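Local coordinates for conserved protein with 2 CBS domains (Pyrobaculum aerophilum, PDB 2RIF) that binds AMP through a pair of CBS domains and probably serves as an adenine-nucleotide sensor, although its cellular role is not established, at residues A39-R44 and A52-R57. Residues are numbered along the deposited sequence; the frame is centred on the assembly and turned at random.
With AMP (adenosine monophosphate), chain H; AMP (adenosine monophosphate), chain M.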
loop_
_atom_site.group_PDB
_atom_site.type_symbol
_atom_site.label_atom_id
_atom_site.label_comp_id
_atom_site.label_asym_id
_atom_site.label_seq_id
_atom_site.Cartn_x
_atom_site.Cartn_y
_atom_site.Cartn_z
ATOM N N ALA A 39 8.793 3.961 -5.726
ATOM C CA ALA A 39 9.688 4.617 -6.676
ATOM C C ALA A 39 10.969 3.803 -6.790
ATOM O O ALA A 39 11.545 3.402 -5.780
ATOM C CB ALA A 39 10.001 6.030 -6.220
ATOM N N VAL A 40 11.406 3.555 -8.022
ATOM C CA VAL A 40 12.628 2.795 -8.272
ATOM C C VAL A 40 13.824 3.739 -8.301
ATOM O O VAL A 40 13.813 4.732 -9.022
ATOM C CB VAL A 40 12.562 2.047 -9.621
ATOM C CG1 VAL A 40 13.808 1.200 -9.823
ATOM C CG2 VAL A 40 11.308 1.180 -9.695
ATOM N N LEU A 41 14.849 3.440 -7.511
ATOM C CA LEU A 41 16.081 4.217 -7.543
ATOM C C LEU A 41 17.054 3.558 -8.515
ATOM O O LEU A 41 17.364 2.373 -8.383
ATOM C CB LEU A 41 16.697 4.330 -6.148
ATOM C CG LEU A 41 15.823 5.025 -5.100
ATOM C CD1 LEU A 41 16.551 5.084 -3.766
ATOM C CD2 LEU A 41 15.406 6.424 -5.546
ATOM N N THR A 42 17.516 4.329 -9.498
ATOM C CA THR A 42 18.390 3.815 -10.547
ATOM C C THR A 42 19.840 4.229 -10.320
ATOM O O THR A 42 20.119 5.177 -9.583
ATOM C CB THR A 42 17.934 4.302 -11.933
ATOM O OG1 THR A 42 18.022 5.732 -12.002
ATOM C CG2 THR A 42 16.499 3.869 -12.200
ATOM N N ALA A 43 20.755 3.514 -10.971
ATOM C CA ALA A 43 22.188 3.748 -10.805
ATOM C C ALA A 43 22.614 5.138 -11.278
ATOM O O ALA A 43 21.903 5.798 -12.038
ATOM C CB ALA A 43 22.986 2.674 -11.535
ATOM N N ARG A 44 23.790 5.561 -10.822
ATOM C CA ARG A 44 24.336 6.878 -11.157
ATOM C C ARG A 44 24.811 6.847 -12.603
ATOM O O ARG A 44 24.437 7.693 -13.416
ATOM C CB ARG A 44 25.524 7.236 -10.249
ATOM C CG ARG A 44 25.342 6.931 -8.755
ATOM C CD ARG A 44 26.683 6.750 -8.029
ATOM N NE ARG A 44 27.067 7.921 -7.241
ATOM C CZ ARG A 44 27.715 8.992 -7.703
ATOM N NH1 ARG A 44 28.072 9.091 -8.981
ATOM N NH2 ARG A 44 28.006 9.985 -6.869
ATOM N N ALA A 52 17.730 0.104 -6.274
ATOM C CA ALA A 52 16.921 0.070 -5.061
ATOM C C ALA A 52 15.483 0.493 -5.328
ATOM O O ALA A 52 15.146 0.918 -6.435
ATOM C CB ALA A 52 17.532 0.967 -3.995
ATOM N N VAL A 53 14.641 0.362 -4.305
ATOM C CA VAL A 53 13.267 0.845 -4.360
ATOM C C VAL A 53 12.925 1.561 -3.059
ATOM O O VAL A 53 13.428 1.199 -1.988
ATOM C CB VAL A 53 12.251 -0.296 -4.587
ATOM C CG1 VAL A 53 12.468 -0.938 -5.945
ATOM C CG2 VAL A 53 12.333 -1.332 -3.468
ATOM N N VAL A 54 12.083 2.583 -3.166
ATOM C CA VAL A 54 11.599 3.315 -2.006
ATOM C C VAL A 54 10.083 3.395 -2.080
ATOM O O VAL A 54 9.529 3.893 -3.067
ATOM C CB VAL A 54 12.168 4.746 -1.948
ATOM C CG1 VAL A 54 11.625 5.486 -0.725
ATOM C CG2 VAL A 54 13.687 4.715 -1.916
ATOM N N SER A 55 9.420 2.897 -1.040
ATOM C CA SER A 55 7.967 2.989 -0.933
ATOM C C SER A 55 7.567 4.120 0.001
ATOM O O SER A 55 8.367 4.591 0.811
ATOM C CB SER A 55 7.380 1.677 -0.405
ATOM O OG SER A 55 6.021 1.839 -0.029
ATOM N N GLU A 56 6.316 4.542 -0.118
ATOM C CA GLU A 56 5.708 5.479 0.826
ATOM C C GLU A 56 5.720 4.934 2.263
ATOM O O GLU A 56 5.692 5.702 3.225
ATOM C CB GLU A 56 4.273 5.772 0.401
ATOM C CG GLU A 56 3.374 4.539 0.412
ATOM C CD GLU A 56 2.095 4.751 -0.344
ATOM O OE1 GLU A 56 1.494 3.748 -0.765
ATOM O OE2 GLU A 56 1.699 5.919 -0.525
ATOM N N ARG A 57 5.732 3.609 2.391
ATOM C CA ARG A 57 5.904 2.932 3.679
ATOM C C ARG A 57 7.249 3.293 4.311
ATOM O O ARG A 57 7.335 3.479 5.525
ATOM C CB ARG A 57 5.812 1.417 3.472
ATOM C CG ARG A 57 6.102 0.530 4.701
ATOM C CD ARG A 57 4.917 0.294 5.645
ATOM N NE ARG A 57 3.659 -0.033 4.957
ATOM C CZ ARG A 57 2.775 -0.951 5.350
ATOM N NH1 ARG A 57 2.990 -1.722 6.417
ATOM N NH2 ARG A 57 1.670 -1.121 4.634
HETATM P P AMP H . 4.774 -1.598 -0.281
HETATM O O1P AMP H . 3.837 -2.236 0.709
HETATM O O2P AMP H . 4.896 -2.356 -1.579
HETATM O O3P AMP H . 4.574 -0.116 -0.465
HETATM O "O5'" AMP H . 6.223 -1.708 0.422
HETATM C "C5'" AMP H . 6.389 -2.135 1.780
HETATM C "C4'" AMP H . 7.857 -2.408 2.083
HETATM O "O4'" AMP H . 8.365 -3.374 1.159
HETATM C "C3'" AMP H . 8.712 -1.164 1.929
HETATM O "O3'" AMP H . 9.711 -1.125 2.953
HETATM C "C2'" AMP H . 9.327 -1.299 0.554
HETATM O "O2'" AMP H . 10.604 -0.663 0.459
HETATM C "C1'" AMP H . 9.405 -2.806 0.356
HETATM N N9 AMP H . 9.216 -3.178 -1.065
HETATM C C8 AMP H . 8.101 -2.997 -1.799
HETATM N N7 AMP H . 8.261 -3.451 -3.066
HETATM C C5 AMP H . 9.508 -3.939 -3.150
HETATM C C6 AMP H . 10.330 -4.571 -4.199
HETATM N N6 AMP H . 9.830 -4.770 -5.438
HETATM N N1 AMP H . 11.591 -4.930 -3.870
HETATM C C2 AMP H . 12.099 -4.731 -2.637
HETATM N N3 AMP H . 11.403 -4.168 -1.640
HETATM C C4 AMP H . 10.131 -3.757 -1.830
HETATM P P AMP M . -1.385 -3.503 5.532
HETATM O O1P AMP M . -2.076 -4.308 4.464
HETATM O O2P AMP M . 0.120 -3.494 5.461
HETATM O O3P AMP M . -2.005 -2.147 5.761
HETATM O "O5'" AMP M . -1.656 -4.309 6.900
HETATM C "C5'" AMP M . -1.059 -5.580 7.159
HETATM C "C4'" AMP M . -2.100 -6.537 7.732
HETATM O "O4'" AMP M . -2.660 -5.991 8.930
HETATM C "C3'" AMP M . -3.248 -6.798 6.762
HETATM O "O3'" AMP M . -3.259 -8.165 6.344
HETATM C "C2'" AMP M . -4.520 -6.449 7.506
HETATM O "O2'" AMP M . -5.311 -7.619 7.731
HETATM C "C1'" AMP M . -4.084 -5.874 8.842
HETATM N N9 AMP M . -4.457 -4.445 9.011
HETATM C C8 AMP M . -4.258 -3.425 8.148
HETATM N N7 AMP M . -4.714 -2.255 8.663
HETATM C C5 AMP M . -5.211 -2.519 9.882
HETATM C C6 AMP M . -5.848 -1.749 10.975
HETATM N N6 AMP M . -6.056 -0.418 10.856
HETATM N N1 AMP M . -6.221 -2.424 12.089
HETATM C C2 AMP M . -6.024 -3.751 12.225
HETATM N N3 AMP M . -5.450 -4.504 11.272
HETATM C C4 AMP M . -5.032 -3.960 10.106
#
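Leu41 and Ala52 face each other as a hydrogen-bonded pair, their backbones joined in both directions, and Ala39 does the same with Val54. Between them Val40 and Val53 form a non-hydrogen-bonded pair, where Val53 CA also brings its hydrogen to Ala39 O. The straightest of the four bonds is Val54 N to Ala39 O, 2.8 Å; at the other end Leu41 N reaches Ala52 O, also 2.8 Å.

Leu41 runs outward from CB, which lies 4.1 Å from Ala52 CB. With CG anti to the carbonyl carbon (chi1 -61°), the chain leans past Ala52 toward the next residue on the same face: CG comes near Val54 CG2, and Leu41 CD1 closes to 3.4 Å from that methyl, the two side chains meeting obliquely. Helix 24-34 packs on Ala39 and Val54 on this face, while Ala77 touches Leu41, Ala52 and Val54.

On the opposite face Val53 turns CG2 to the adenine of one AMP, 3.5 Å from its N3. The strand then runs into helix 56-64, where Ser55 is the N-cap: its OG accepts from Arg57 N at 3.0 Å, and the same OG sits very close to O3P of that AMP, in a hydrogen bond modelled unusually short. Arg57 lays CB and CG alongside the same ribose, bends at chi2 and chi3, and sends NH2 to O2P of a second AMP, 3.0 Å away, while its NE forms a salt bridge with Glu56 OE2 of the second subunit. A leucine here would probably leave that second phosphate without this charged partner and Glu56 of the second subunit without one of its salt bridges.

The arrangement is the beta-hairpin and following helix of a CBS domain, its strand-to-helix junction holding nucleotide phosphate between paired domains and linking the AMP sites across the dimer.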